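Side-chain contacts in CAS6A (PDB 4C97), which probably cleaves CRISPR precursor RNA as a Cas6-family endoribonuclease serving antiviral defence in Thermus thermophilus: residues G27-L32 and N46-G51; W60-L65 and H102-V107; R120-R125 and L213-L218. The protein carries 1 engineered substitution. All blocks are in the same frame, centred on the assembly; numbering follows the deposited sequence. Where two conformers were deposited one is given.

Contact 1: G27-L32 and N46-G51; sequences GFFYGL and NPFALG
Phe29 of helix 22-36 reaches Phe48 and Leu50 of strand 48-55 at once, and Tyr30 of the next helical position flanks Phe48. The Phe29 ring projects from the helix with CG anti to the backbone N (chi1 176°) and points at the strand, toward Phe48 and Leu50. Its CE2 sits over the centre of one Phe48 face, 3.4 Å from Phe48 CD1. The two planes are inclined at 45°, with ring centroids 4.6 Å apart. Phe48 offers that face because its CG lies between its own N and carbonyl carbon (chi1 60°). The opposite face of the same ring is covered off-centre by the CB of Asn46, which clamps the ring between its own chain and the helix. Leu50, two residues on and thus on the same side of the strand, packs nearer the Phe29 CB: its CD2 stands over a face of the Phe29 ring as a CH-pi contact, 4.2 Å from the centroid. Its other methyl, CD1, lies 3.8 Å from Phe29 CB, so both branches grip the base of the aromatic side chain. Tyr30 comes to the far end of Phe48, where Tyr30 CE1 is 3.5 Å from Phe48 CZ and the two side chains lie nearly at right angles; the phenol oxygen lies at the Phe48 edge, in the plane of that ring. No hydrogen bond crosses here. Leu74 of helix 68-79 and Val63 of the neighbouring strand also touch Phe29. The aromatic cluster seats helix 22-36 on the sheet within the beta-alpha-beta crossover from strand 6-15 to edge strand 48-55, as in the ferredoxin-like fold of the N-terminal half.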
ATOM      1  N   GLY A  27      -1.932 -13.450  -9.833  1.00 14.78           N
ATOM      2  CA  GLY A  27      -1.466 -14.412 -10.834  1.00 16.21           C
ATOM      3  C   GLY A  27      -1.003 -13.736 -12.101  1.00 16.70           C
ATOM      4  O   GLY A  27       0.024 -14.106 -12.721  1.00 20.05           O
ATOM      5  N   PHE A  28      -1.764 -12.723 -12.498  1.00 15.67           N
ATOM      6  CA  PHE A  28      -1.376 -11.908 -13.652  1.00 15.97           C
ATOM      7  C   PHE A  28      -0.021 -11.223 -13.436  1.00 15.78           C
ATOM      8  O   PHE A  28       0.917 -11.307 -14.280  1.00 17.87           O
ATOM      9  CB  PHE A  28      -2.468 -10.882 -13.882  1.00 18.00           C
ATOM     10  CG  PHE A  28      -2.103  -9.827 -14.866  1.00 28.56           C
ATOM     11  CD1 PHE A  28      -2.108 -10.101 -16.222  1.00 44.41           C
ATOM     12  CD2 PHE A  28      -1.774  -8.560 -14.437  1.00 39.28           C
ATOM     13  CE1 PHE A  28      -1.774  -9.125 -17.130  1.00 48.14           C
ATOM     14  CE2 PHE A  28      -1.439  -7.583 -15.348  1.00 38.15           C
ATOM     15  CZ  PHE A  28      -1.446  -7.871 -16.685  1.00 38.20           C
ATOM     16  N   PHE A  29       0.087 -10.566 -12.279  1.00 14.60           N
ATOM     17  CA  PHE A  29       1.326  -9.894 -11.927  1.00 15.10           C
ATOM     18  C   PHE A  29       2.508 -10.872 -11.889  1.00 16.48           C
ATOM     19  O   PHE A  29       3.575 -10.595 -12.462  1.00 19.48           O
ATOM     20  CB  PHE A  29       1.182  -9.143 -10.595  1.00 14.97           C
ATOM     21  CG  PHE A  29       2.445  -8.508 -10.143  1.00 13.97           C
ATOM     22  CD1 PHE A  29       2.898  -7.357 -10.754  1.00 19.56           C
ATOM     23  CD2 PHE A  29       3.190  -9.058  -9.115  1.00 19.62           C
ATOM     24  CE1 PHE A  29       4.068  -6.764 -10.358  1.00 20.14           C
ATOM     25  CE2 PHE A  29       4.372  -8.463  -8.711  1.00 24.74           C
ATOM     26  CZ  PHE A  29       4.809  -7.314  -9.334  1.00 20.22           C
ATOM     27  N   TYR A  30       2.325 -12.037 -11.274  1.00 17.29           N
ATOM     28  CA  TYR A  30       3.395 -13.023 -11.215  1.00 19.35           C
ATOM     29  C   TYR A  30       3.728 -13.547 -12.607  1.00 26.18           C
ATOM     30  O   TYR A  30       4.875 -13.841 -12.901  1.00 29.54           O
ATOM     31  CB  TYR A  30       3.035 -14.165 -10.258  1.00 22.29           C
ATOM     32  CG  TYR A  30       3.190 -13.839  -8.772  1.00 29.62           C
ATOM     33  CD1 TYR A  30       3.513 -12.570  -8.331  1.00 56.18           C
ATOM     34  CD2 TYR A  30       3.002 -14.821  -7.809  1.00 32.06           C
ATOM     35  CE1 TYR A  30       3.658 -12.294  -6.980  1.00 63.70           C
ATOM     36  CE2 TYR A  30       3.144 -14.540  -6.450  1.00 36.57           C
ATOM     37  CZ  TYR A  30       3.473 -13.284  -6.047  1.00 50.72           C
ATOM     38  OH  TYR A  30       3.608 -13.035  -4.695  1.00 60.06           O
ATOM     39  N   GLY A  31       2.731 -13.642 -13.475  1.00 25.31           N
ATOM     40  CA  GLY A  31       2.992 -13.971 -14.869  1.00 26.18           C
ATOM     41  C   GLY A  31       3.915 -12.970 -15.539  1.00 30.84           C
ATOM     42  O   GLY A  31       4.852 -13.353 -16.253  1.00 34.96           O
ATOM     43  N   LEU A  32       3.647 -11.682 -15.350  1.00 23.40           N
ATOM     44  CA  LEU A  32       4.611 -10.670 -15.818  1.00 25.34           C
ATOM     45  C   LEU A  32       5.994 -10.781 -15.147  1.00 26.34           C
ATOM     46  O   LEU A  32       7.037 -10.630 -15.792  1.00 31.42           O
ATOM     47  CB  LEU A  32       4.064  -9.267 -15.592  1.00 23.58           C
ATOM     48  CG  LEU A  32       2.788  -8.933 -16.357  1.00 31.77           C
ATOM     49  CD1 LEU A  32       2.332  -7.549 -15.981  1.00 33.81           C
ATOM     50  CD2 LEU A  32       3.011  -9.034 -17.852  1.00 44.25           C
ATOM     51  N   ASN A  46       8.487  -8.621  -0.366  1.00 29.17           N
ATOM     52  CA  ASN A  46       7.997  -8.378  -1.724  1.00 31.99           C
ATOM     53  C   ASN A  46       8.210  -6.910  -2.057  1.00 19.68           C
ATOM     54  O   ASN A  46       7.685  -6.052  -1.348  1.00 22.04           O
ATOM     55  CB  ASN A  46       6.500  -8.678  -1.816  1.00 39.11           C
ATOM     56  CG  ASN A  46       6.153 -10.122  -1.473  1.00 44.10           C
ATOM     57  OD1 ASN A  46       7.001 -11.015  -1.516  1.00 39.33           O
ATOM     58  ND2 ASN A  46       4.880 -10.355  -1.153  1.00 40.94           N
ATOM     59  N   PRO A  47       9.010  -6.594  -3.100  1.00 19.89           N
ATOM     60  CA  PRO A  47       9.194  -5.175  -3.457  1.00 15.11           C
ATOM     61  C   PRO A  47       8.050  -4.609  -4.296  1.00 13.84           C
ATOM     62  O   PRO A  47       8.243  -3.855  -5.250  1.00 13.87           O
ATOM     63  CB  PRO A  47      10.511  -5.183  -4.258  1.00 19.62           C
ATOM     64  CG  PRO A  47      10.550  -6.554  -4.884  1.00 26.16           C
ATOM     65  CD  PRO A  47       9.868  -7.486  -3.909  1.00 24.87           C
ATOM     66  N   PHE A  48       6.833  -4.999  -3.942  1.00 13.95           N
ATOM     67  CA  PHE A  48       5.662  -4.589  -4.675  1.00 15.11           C
ATOM     68  C   PHE A  48       4.437  -4.761  -3.791  1.00 13.52           C
ATOM     69  O   PHE A  48       4.512  -5.338  -2.702  1.00 15.48           O
ATOM     70  CB  PHE A  48       5.484  -5.439  -5.939  1.00 16.05           C
ATOM     71  CG  PHE A  48       5.317  -6.907  -5.656  1.00 19.27           C
ATOM     72  CD1 PHE A  48       4.060  -7.446  -5.453  1.00 23.24           C
ATOM     73  CD2 PHE A  48       6.413  -7.739  -5.591  1.00 26.21           C
ATOM     74  CE1 PHE A  48       3.910  -8.805  -5.175  1.00 23.61           C
ATOM     75  CE2 PHE A  48       6.266  -9.084  -5.318  1.00 31.19           C
ATOM     76  CZ  PHE A  48       5.012  -9.605  -5.099  1.00 23.53           C
ATOM     77  N   ALA A  49       3.329  -4.225  -4.268  1.00 13.31           N
ATOM     78  CA  ALA A  49       2.018  -4.514  -3.685  1.00 13.37           C
ATOM     79  C   ALA A  49       0.981  -4.384  -4.774  1.00 14.53           C
ATOM     80  O   ALA A  49       1.228  -3.778  -5.814  1.00 15.25           O
ATOM     81  CB  ALA A  49       1.684  -3.572  -2.503  1.00 12.93           C
ATOM     82  N   LEU A  50      -0.182  -4.984  -4.554  1.00  9.53           N
ATOM     83  CA  LEU A  50      -1.231  -4.937  -5.551  1.00 11.16           C
ATOM     84  C   LEU A  50      -2.508  -4.442  -4.916  1.00 13.97           C
ATOM     85  O   LEU A  50      -2.707  -4.544  -3.699  1.00 15.42           O
ATOM     86  CB  LEU A  50      -1.443  -6.315  -6.188  1.00 13.03           C
ATOM     87  CG  LEU A  50      -0.213  -6.915  -6.865  1.00 14.75           C
ATOM     88  CD1 LEU A  50      -0.502  -8.352  -7.281  1.00 13.27           C
ATOM     89  CD2 LEU A  50       0.200  -6.067  -8.049  1.00 18.40           C
ATOM     90  N   GLY A  51      -3.361  -3.868  -5.740  1.00 11.58           N
ATOM     91  CA  GLY A  51      -4.647  -3.432  -5.264  1.00 12.52           C
ATOM     92  C   GLY A  51      -5.665  -3.326  -6.358  1.00 13.79           C
ATOM     93  O   GLY A  51      -5.363  -3.475  -7.524  1.00 13.29           O
TER

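Contact 2: W60-L65 and H102-V107; sequences WARVSL and HPWAGV. With SO4 (sulfate ion), chain D.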
ATOM      1  N   TRP A  60     -10.843  -0.722 -11.392  1.00 17.29           N
ATOM      2  CA  TRP A  60      -9.440  -0.555 -11.696  1.00 14.44           C
ATOM      3  C   TRP A  60      -8.589  -1.502 -10.874  1.00 13.14           C
ATOM      4  O   TRP A  60      -9.021  -2.033  -9.846  1.00 12.78           O
ATOM      5  CB  TRP A  60      -9.005   0.890 -11.449  1.00 15.64           C
ATOM      6  CG  TRP A  60      -9.382   1.402 -10.071  1.00 14.43           C
ATOM      7  CD1 TRP A  60     -10.516   2.083  -9.742  1.00 18.30           C
ATOM      8  CD2 TRP A  60      -8.616   1.288  -8.868  1.00 13.34           C
ATOM      9  NE1 TRP A  60     -10.514   2.382  -8.395  1.00 17.90           N
ATOM     10  CE2 TRP A  60      -9.360   1.898  -7.836  1.00 15.94           C
ATOM     11  CE3 TRP A  60      -7.386   0.709  -8.543  1.00 12.22           C
ATOM     12  CZ2 TRP A  60      -8.905   1.958  -6.528  1.00 15.13           C
ATOM     13  CZ3 TRP A  60      -6.942   0.755  -7.240  1.00 14.47           C
ATOM     14  CH2 TRP A  60      -7.703   1.375  -6.248  1.00 13.46           C
ATOM     15  N   ALA A  61      -7.363  -1.689 -11.343  1.00 14.10           N
ATOM     16  CA  ALA A  61      -6.374  -2.421 -10.573  1.00 13.28           C
ATOM     17  C   ALA A  61      -5.159  -1.550 -10.424  1.00 11.65           C
ATOM     18  O   ALA A  61      -5.015  -0.569 -11.150  1.00 13.03           O
ATOM     19  CB  ALA A  61      -6.017  -3.705 -11.245  1.00 15.73           C
ATOM     20  N   ARG A  62      -4.288  -1.895  -9.490  1.00 14.04           N
ATOM     21  CA  ARG A  62      -3.082  -1.110  -9.289  1.00 16.62           C
ATOM     22  C   ARG A  62      -1.892  -1.968  -8.899  1.00 12.20           C
ATOM     23  O   ARG A  62      -2.015  -2.968  -8.173  1.00 14.26           O
ATOM     24  CB  ARG A  62      -3.310   0.047  -8.295  1.00 21.29           C
ATOM     25  CG  ARG A  62      -2.831  -0.191  -6.913  1.00 25.87           C
ATOM     26  CD  ARG A  62      -3.363   0.875  -5.948  1.00 15.96           C
ATOM     27  NE  ARG A  62      -2.565   2.088  -5.787  1.00 15.29           N
ATOM     28  CZ  ARG A  62      -1.879   2.413  -4.685  1.00 13.95           C
ATOM     29  NH1 ARG A  62      -1.814   1.578  -3.647  1.00 14.46           N
ATOM     30  NH2 ARG A  62      -1.249   3.577  -4.615  1.00 15.52           N
ATOM     31  N   VAL A  63      -0.741  -1.575  -9.443  1.00 12.57           N
ATOM     32  CA  VAL A  63       0.504  -2.274  -9.217  1.00 12.32           C
ATOM     33  C   VAL A  63       1.491  -1.288  -8.628  1.00 11.68           C
ATOM     34  O   VAL A  63       1.819  -0.286  -9.272  1.00 12.92           O
ATOM     35  CB  VAL A  63       1.060  -2.831 -10.532  1.00 11.30           C
ATOM     36  CG1 VAL A  63       2.403  -3.529 -10.316  1.00 11.87           C
ATOM     37  CG2 VAL A  63       0.069  -3.774 -11.160  1.00 17.84           C
ATOM     38  N   SER A  64       1.940  -1.566  -7.399  1.00 10.25           N
ATOM     39  CA  SER A  64       2.971  -0.772  -6.746  1.00 10.93           C
ATOM     40  C   SER A  64       4.287  -1.455  -6.866  1.00 13.17           C
ATOM     41  O   SER A  64       4.407  -2.639  -6.560  1.00 17.08           O
ATOM     42  CB  SER A  64       2.746  -0.609  -5.237  1.00 14.01           C
ATOM     43  OG  SER A  64       1.546   0.040  -4.947  1.00 16.14           O
ATOM     44  N   LEU A  65       5.275  -0.653  -7.235  1.00 13.20           N
ATOM     45  CA  LEU A  65       6.636  -1.096  -7.475  1.00 14.90           C
ATOM     46  C   LEU A  65       7.537  -0.271  -6.587  1.00 16.69           C
ATOM     47  O   LEU A  65       7.580   0.967  -6.699  1.00 17.41           O
ATOM     48  CB  LEU A  65       6.997  -0.916  -8.944  1.00 16.04           C
ATOM     49  CG  LEU A  65       5.986  -1.554  -9.905  1.00 17.61           C
ATOM     50  CD1 LEU A  65       6.256  -1.163 -11.353  1.00 25.93           C
ATOM     51  CD2 LEU A  65       5.998  -3.084  -9.730  1.00 17.81           C
ATOM     52  N   HIS A 102      -5.159   9.701 -11.441  1.00 19.58           N
ATOM     53  CA  HIS A 102      -6.100   8.813 -10.772  1.00 19.06           C
ATOM     54  C   HIS A 102      -5.726   8.902  -9.296  1.00 18.05           C
ATOM     55  O   HIS A 102      -4.551   9.019  -8.977  1.00 17.45           O
ATOM     56  CB  HIS A 102      -5.957   7.379 -11.282  1.00 22.13           C
ATOM     57  CG  HIS A 102      -6.983   6.430 -10.731  1.00 16.84           C
ATOM     58  ND1 HIS A 102      -6.874   5.874  -9.483  1.00 18.63           N
ATOM     59  CD2 HIS A 102      -8.120   5.942 -11.278  1.00 17.70           C
ATOM     60  CE1 HIS A 102      -7.927   5.085  -9.267  1.00 18.24           C
ATOM     61  NE2 HIS A 102      -8.683   5.108 -10.341  1.00 19.61           N
ATOM     62  N   PRO A 103      -6.717   8.871  -8.395  1.00 18.26           N
ATOM     63  CA  PRO A 103      -6.398   9.038  -6.970  1.00 18.35           C
ATOM     64  C   PRO A 103      -5.381   8.044  -6.414  1.00 15.79           C
ATOM     65  O   PRO A 103      -4.660   8.358  -5.481  1.00 17.09           O
ATOM     66  CB  PRO A 103      -7.753   8.864  -6.286  1.00 21.10           C
ATOM     67  CG  PRO A 103      -8.737   9.296  -7.306  1.00 23.42           C
ATOM     68  CD  PRO A 103      -8.169   8.851  -8.631  1.00 17.27           C
ATOM     69  N   TRP A 104      -5.323   6.852  -6.994  1.00 13.55           N
ATOM     70  CA  TRP A 104      -4.450   5.795  -6.518  1.00 14.25           C
ATOM     71  C   TRP A 104      -3.215   5.561  -7.382  1.00 12.50           C
ATOM     72  O   TRP A 104      -2.507   4.591  -7.177  1.00 12.66           O
ATOM     73  CB  TRP A 104      -5.263   4.512  -6.327  1.00 15.67           C
ATOM     74  CG  TRP A 104      -6.177   4.641  -5.137  1.00 13.36           C
ATOM     75  CD1 TRP A 104      -7.503   4.957  -5.146  1.00 15.38           C
ATOM     76  CD2 TRP A 104      -5.803   4.489  -3.767  1.00 11.25           C
ATOM     77  NE1 TRP A 104      -7.984   5.001  -3.856  1.00 14.35           N
ATOM     78  CE2 TRP A 104      -6.967   4.704  -2.991  1.00 10.05           C
ATOM     79  CE3 TRP A 104      -4.618   4.186  -3.110  1.00 11.15           C
ATOM     80  CZ2 TRP A 104      -6.960   4.640  -1.595  1.00 10.40           C
ATOM     81  CZ3 TRP A 104      -4.617   4.119  -1.718  1.00 12.85           C
ATOM     82  CH2 TRP A 104      -5.781   4.326  -0.988  1.00  9.45           C
ATOM     83  N   ALA A 105      -2.957   6.475  -8.320  1.00 12.95           N
ATOM     84  CA  ALA A 105      -1.763   6.426  -9.155  1.00 13.63           C
ATOM     85  C   ALA A 105      -0.745   7.452  -8.652  1.00 16.76           C
ATOM     86  O   ALA A 105      -1.113   8.541  -8.242  1.00 15.27           O
ATOM     87  CB  ALA A 105      -2.122   6.743 -10.581  1.00 18.03           C
ATOM     88  N   GLY A 106       0.529   7.121  -8.712  1.00 15.45           N
ATOM     89  CA  GLY A 106       1.552   8.107  -8.440  1.00 14.17           C
ATOM     90  C   GLY A 106       2.938   7.572  -8.652  1.00 14.80           C
ATOM     91  O   GLY A 106       3.139   6.372  -8.677  1.00 16.18           O
ATOM     92  N   VAL A 107       3.896   8.468  -8.855  1.00 15.65           N
ATOM     93  CA  VAL A 107       5.293   8.095  -8.957  1.00 15.56           C
ATOM     94  C   VAL A 107       6.057   9.118  -8.148  1.00 17.28           C
ATOM     95  O   VAL A 107       5.766  10.317  -8.232  1.00 21.63           O
ATOM     96  CB  VAL A 107       5.811   8.116 -10.395  1.00 20.89           C
ATOM     97  CG1 VAL A 107       7.236   7.604 -10.437  1.00 20.75           C
ATOM     98  CG2 VAL A 107       4.936   7.295 -11.286  1.00 20.92           C
TER
HETATM   99  S   SO4 D1241     -11.619   3.592  -2.806  1.00 44.75           S
HETATM  100  O1  SO4 D1241     -10.299   4.198  -2.720  1.00 45.72           O
HETATM  101  O2  SO4 D1241     -12.164   3.511  -1.449  1.00 46.89           O
HETATM  102  O3  SO4 D1241     -12.486   4.428  -3.627  1.00 50.52           O
HETATM  103  O4  SO4 D1241     -11.616   2.245  -3.365  1.00 33.61           O
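The guanidinium of Arg62 grips the backbone oxygen of Trp104 side-on with two nitrogens. Arg62 NE donates to Trp104 O at 2.9 Å, with an N-H...O angle of 148°, in the carbonyl plane and on a lone pair. Arg62 NH2 reaches the same oxygen at 3.0 Å but from above the carbonyl plane; this nitrogen also donates to Phe223 O, which further fixes the rotation of the group. A bend at chi3 swings the guanidinium round to the turn. A third polar bond lies inside the turn: Trp104 N donates to His102 ND1 (3.1 Å, 166°), pinning the imidazole, while Ala105 N to His102 O closes a type I turn. Trp60 and Arg62 alternate with Ala61 and Val63 along strand 58-65, so their side chains leave the face of the ferredoxin-like sheet turned away from helices 22-36 and 68-79. There they meet the loop that interrupts strand 91-109, although strand 6-15 separates the two strands within the sheet. Among the rings, His102 directs its CE1-NE2 edge at one face of Trp60, an edge-to-face pair with planes at 69° and its centroid 4.5 Å from that of the five-membered ring. Trp104 lies nearly parallel to Trp60 but slid aside, touching through Trp60 CZ2 and Trp104 CD1 at 3.6 Å with little overlap. The benzene edge of Trp104 meets Arg62 differently: Trp104 CE3 stands over the centre of the guanidinium face, 3.6 Å from Arg62 CZ, with Ser64 OG off-centre over the opposite face. At its far end Trp104 NE1 donates, in a bent bond, to O1 of a sulfate, probably from the crystallisation liquor, at 2.7 Å; Arg125 and Arg237 also bind this ion.

Contact 3: R120-R125 and L213-L218; sequences RDLALR and LWLSAL. With SO4 (sulfate ion), chain D.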
ATOM      1  N   ARG A 120       3.299  15.494  14.393  0.50 14.55           N
ATOM      2  CA  ARG A 120       3.020  14.501  15.429  0.50 16.78           C
ATOM      3  C   ARG A 120       1.815  13.641  15.103  0.50 14.25           C
ATOM      4  O   ARG A 120       1.647  12.575  15.684  0.50 12.87           O
ATOM      5  CB  ARG A 120       2.785  15.205  16.761  0.50 19.09           C
ATOM      6  CG  ARG A 120       3.992  15.941  17.248  0.50 25.77           C
ATOM      7  CD  ARG A 120       3.767  16.549  18.602  0.50 27.76           C
ATOM      8  NE  ARG A 120       5.026  16.602  19.340  0.50 39.25           N
ATOM      9  CZ  ARG A 120       5.775  17.684  19.514  0.50 39.82           C
ATOM     10  NH1 ARG A 120       5.414  18.862  19.014  0.50 49.51           N
ATOM     11  NH2 ARG A 120       6.898  17.583  20.209  0.50 27.36           N
ATOM     12  N   ASP A 121       0.996  14.095  14.161  1.00 12.17           N
ATOM     13  CA  ASP A 121      -0.232  13.403  13.790  1.00 11.71           C
ATOM     14  C   ASP A 121      -0.108  12.715  12.438  1.00 12.91           C
ATOM     15  O   ASP A 121       0.536  13.229  11.512  1.00 12.87           O
ATOM     16  CB  ASP A 121      -1.406  14.368  13.697  1.00 15.53           C
ATOM     17  CG  ASP A 121      -1.747  15.016  15.015  1.00 28.36           C
ATOM     18  OD1 ASP A 121      -1.583  14.366  16.066  1.00 23.87           O
ATOM     19  OD2 ASP A 121      -2.178  16.189  14.976  1.00 28.63           O
ATOM     20  N   LEU A 122      -0.711  11.541  12.321  1.00 10.45           N
ATOM     21  CA  LEU A 122      -0.801  10.863  11.034  1.00 11.77           C
ATOM     22  C   LEU A 122      -2.180  10.240  10.895  1.00 13.05           C
ATOM     23  O   LEU A 122      -2.556   9.337  11.659  1.00 10.11           O
ATOM     24  CB  LEU A 122       0.294   9.803  10.878  1.00  9.20           C
ATOM     25  CG  LEU A 122       0.192   8.951   9.593  1.00 10.96           C
ATOM     26  CD1 LEU A 122       0.366   9.803   8.345  1.00 20.26           C
ATOM     27  CD2 LEU A 122       1.159   7.809   9.639  1.00 10.38           C
ATOM     28  N   ALA A 123      -2.952  10.759   9.947  1.00 10.39           N
ATOM     29  CA  ALA A 123      -4.274  10.218   9.664  1.00 13.52           C
ATOM     30  C   ALA A 123      -4.152   9.262   8.498  1.00 13.80           C
ATOM     31  O   ALA A 123      -3.742   9.664   7.420  1.00 11.17           O
ATOM     32  CB  ALA A 123      -5.241  11.325   9.317  1.00 14.63           C
ATOM     33  N   LEU A 124      -4.490   8.005   8.733  1.00 10.03           N
ATOM     34  CA  LEU A 124      -4.489   7.010   7.678  1.00  8.39           C
ATOM     35  C   LEU A 124      -5.891   6.554   7.381  1.00 12.83           C
ATOM     36  O   LEU A 124      -6.708   6.345   8.285  1.00 12.76           O
ATOM     37  CB  LEU A 124      -3.654   5.788   8.056  1.00 11.39           C
ATOM     38  CG  LEU A 124      -2.154   5.981   8.125  1.00 12.76           C
ATOM     39  CD1 LEU A 124      -1.502   4.687   8.561  1.00 11.63           C
ATOM     40  CD2 LEU A 124      -1.615   6.431   6.762  1.00 16.35           C
ATOM     41  N   ARG A 125      -6.152   6.401   6.092  1.00  8.59           N
ATOM     42  CA  ARG A 125      -7.369   5.760   5.633  0.50 10.92           C
ATOM     43  C   ARG A 125      -7.022   4.381   5.116  1.00 11.59           C
ATOM     44  O   ARG A 125      -6.155   4.208   4.243  1.00 10.00           O
ATOM     45  CB  ARG A 125      -8.106   6.554   4.552  0.50 16.64           C
ATOM     46  CG  ARG A 125      -9.432   5.879   4.171  0.50 21.60           C
ATOM     47  CD  ARG A 125     -10.366   6.751   3.371  0.50 29.23           C
ATOM     48  NE  ARG A 125     -10.057   6.713   1.945  0.50 29.60           N
ATOM     49  CZ  ARG A 125     -10.470   5.765   1.107  0.50 25.88           C
ATOM     50  NH1 ARG A 125     -11.219   4.754   1.530  0.50 28.46           N
ATOM     51  NH2 ARG A 125     -10.132   5.831  -0.169  0.50 18.99           N
ATOM     52  N   LEU A 213       9.193  13.719  11.415  1.00 13.62           N
ATOM     53  CA  LEU A 213       9.497  13.525   9.998  1.00 13.04           C
ATOM     54  C   LEU A 213       9.355  12.053   9.553  1.00 11.41           C
ATOM     55  O   LEU A 213       8.732  11.759   8.513  1.00  9.74           O
ATOM     56  CB  LEU A 213      10.888  14.031   9.655  1.00 13.19           C
ATOM     57  CG  LEU A 213      11.097  14.144   8.162  1.00 12.10           C
ATOM     58  CD1 LEU A 213      10.219  15.236   7.567  1.00 17.06           C
ATOM     59  CD2 LEU A 213      12.577  14.387   7.855  1.00 19.98           C
ATOM     60  N   TRP A 214       9.950  11.139  10.323  1.00 11.95           N
ATOM     61  CA  TRP A 214       9.787   9.729  10.037  1.00 10.11           C
ATOM     62  C   TRP A 214       8.308   9.320  10.046  1.00  9.89           C
ATOM     63  O   TRP A 214       7.858   8.575   9.177  1.00 10.32           O
ATOM     64  CB  TRP A 214      10.590   8.893  11.039  1.00 12.31           C
ATOM     65  CG  TRP A 214      12.005   8.678  10.587  1.00 14.30           C
ATOM     66  CD1 TRP A 214      13.094   9.456  10.872  1.00 15.32           C
ATOM     67  CD2 TRP A 214      12.480   7.631   9.722  1.00 13.15           C
ATOM     68  NE1 TRP A 214      14.216   8.951  10.253  1.00 14.23           N
ATOM     69  CE2 TRP A 214      13.862   7.833   9.534  1.00 13.05           C
ATOM     70  CE3 TRP A 214      11.855   6.547   9.090  1.00 13.41           C
ATOM     71  CZ2 TRP A 214      14.638   6.992   8.758  1.00 11.68           C
ATOM     72  CZ3 TRP A 214      12.630   5.706   8.318  1.00 12.65           C
ATOM     73  CH2 TRP A 214      14.005   5.931   8.159  1.00 11.92           C
ATOM     74  N   LEU A 215       7.539   9.795  11.028  1.00  8.54           N
ATOM     75  CA  LEU A 215       6.103   9.484  11.029  1.00  8.90           C
ATOM     76  C   LEU A 215       5.447   9.923   9.707  1.00 10.21           C
ATOM     77  O   LEU A 215       4.711   9.148   9.055  1.00  8.96           O
ATOM     78  CB  LEU A 215       5.405  10.114  12.239  1.00 10.47           C
ATOM     79  CG  LEU A 215       3.913   9.811  12.371  1.00  9.77           C
ATOM     80  CD1 LEU A 215       3.621   8.308  12.584  1.00 11.65           C
ATOM     81  CD2 LEU A 215       3.313  10.628  13.495  1.00 11.38           C
ATOM     82  N   SER A 216       5.770  11.142   9.283  1.00 10.45           N
ATOM     83  CA  SER A 216       5.203  11.634   8.024  1.00 10.39           C
ATOM     84  C   SER A 216       5.630  10.791   6.820  1.00  8.26           C
ATOM     85  O   SER A 216       4.843  10.556   5.886  1.00 10.57           O
ATOM     86  CB  SER A 216       5.522  13.117   7.809  1.00 12.72           C
ATOM     87  OG  SER A 216       6.882  13.349   7.494  1.00 13.49           O
ATOM     88  N   ALA A 217       6.868  10.331   6.858  1.00  9.56           N
ATOM     89  CA  ALA A 217       7.403   9.493   5.780  1.00 11.32           C
ATOM     90  C   ALA A 217       6.718   8.123   5.717  1.00  8.10           C
ATOM     91  O   ALA A 217       6.437   7.614   4.618  1.00  8.88           O
ATOM     92  CB  ALA A 217       8.914   9.325   5.938  1.00 13.91           C
ATOM     93  N   LEU A 218       6.449   7.526   6.882  1.00  9.82           N
ATOM     94  CA  LEU A 218       5.707   6.268   6.904  1.00 10.49           C
ATOM     95  C   LEU A 218       4.344   6.482   6.275  1.00  7.59           C
ATOM     96  O   LEU A 218       3.852   5.644   5.491  1.00  8.74           O
ATOM     97  CB  LEU A 218       5.562   5.756   8.337  1.00  9.75           C
ATOM     98  CG  LEU A 218       6.891   5.385   8.988  1.00  9.61           C
ATOM     99  CD1 LEU A 218       6.673   4.962  10.412  1.00 12.41           C
ATOM    100  CD2 LEU A 218       7.581   4.276   8.239  1.00 15.06           C
TER
HETATM  101  S   SO4 D1241     -11.619   3.592  -2.806  1.00 44.75           S
HETATM  102  O1  SO4 D1241     -10.299   4.198  -2.720  1.00 45.72           O
HETATM  103  O2  SO4 D1241     -12.164   3.511  -1.449  1.00 46.89           O
HETATM  104  O3  SO4 D1241     -12.486   4.428  -3.627  1.00 50.52           O
HETATM  105  O4  SO4 D1241     -11.616   2.245  -3.365  1.00 33.61           O
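Strand 121-125 passes helix 213-218 most closely where the CA atoms of Leu122 and Ser216 are 6.8 Å apart, and Leu215 makes the contact from the helix. Leu215 has its CG anti to the backbone N (chi1 -178°), which drops its two methyls onto the strand. Leu215 CD2 lies on the backbone, 3.4 Å from Arg120 O, and reaches on to the carbonyl carbon of Asp121. Leu215 CD1 instead meets the Leu122 side chain, 3.9 Å from Leu122 CD2. Leu122 CD2 also lies 3.8 Å from Leu215 O; the two side chains pass at a slant. Leu171 of helix 165-174 also touches Leu215. On the helix, Ser216 OG donates to Leu213 O (2.6 Å), which also takes the backbone bond from Ala217 N; the hydroxyl is thus satisfied within its own helix. Farther along the strand Arg125, modelled in two conformers, can bring NH2 to sulfate O1 at 3.0 Å, with weaker bonds to O2. Joined across by no hydrogen bond, helix and strand are held by van der Waals contact of leucine methyls with each other and with backbone, while polar side chains of the strand turn to other partners: Asp121 to Arg178 and His203, Arg125 to the sulfate.

In the fold
Contacts 1 and 2 share one sheet, their centres 13 Å apart: strands 48-55 and 58-65 pair directly, with Gly51 O 2.7 Å from Arg62 N. They use opposite faces of it, the aromatic cluster lying on the helix side, where Phe29 also packs on Val63. Contact 3 belongs to the second sheet, centred 20 Å from contact 2 and 26 Å from contact 1, which it does not touch. Contacts 2 and 3 meet at the sulfate, where Trp104 CZ2 is 3.7 Å from Arg125 NH2. Residues of both halves, with Arg237, bind this ion; though probably from the crystallisation liquor, it may mark a site for an RNA phosphate.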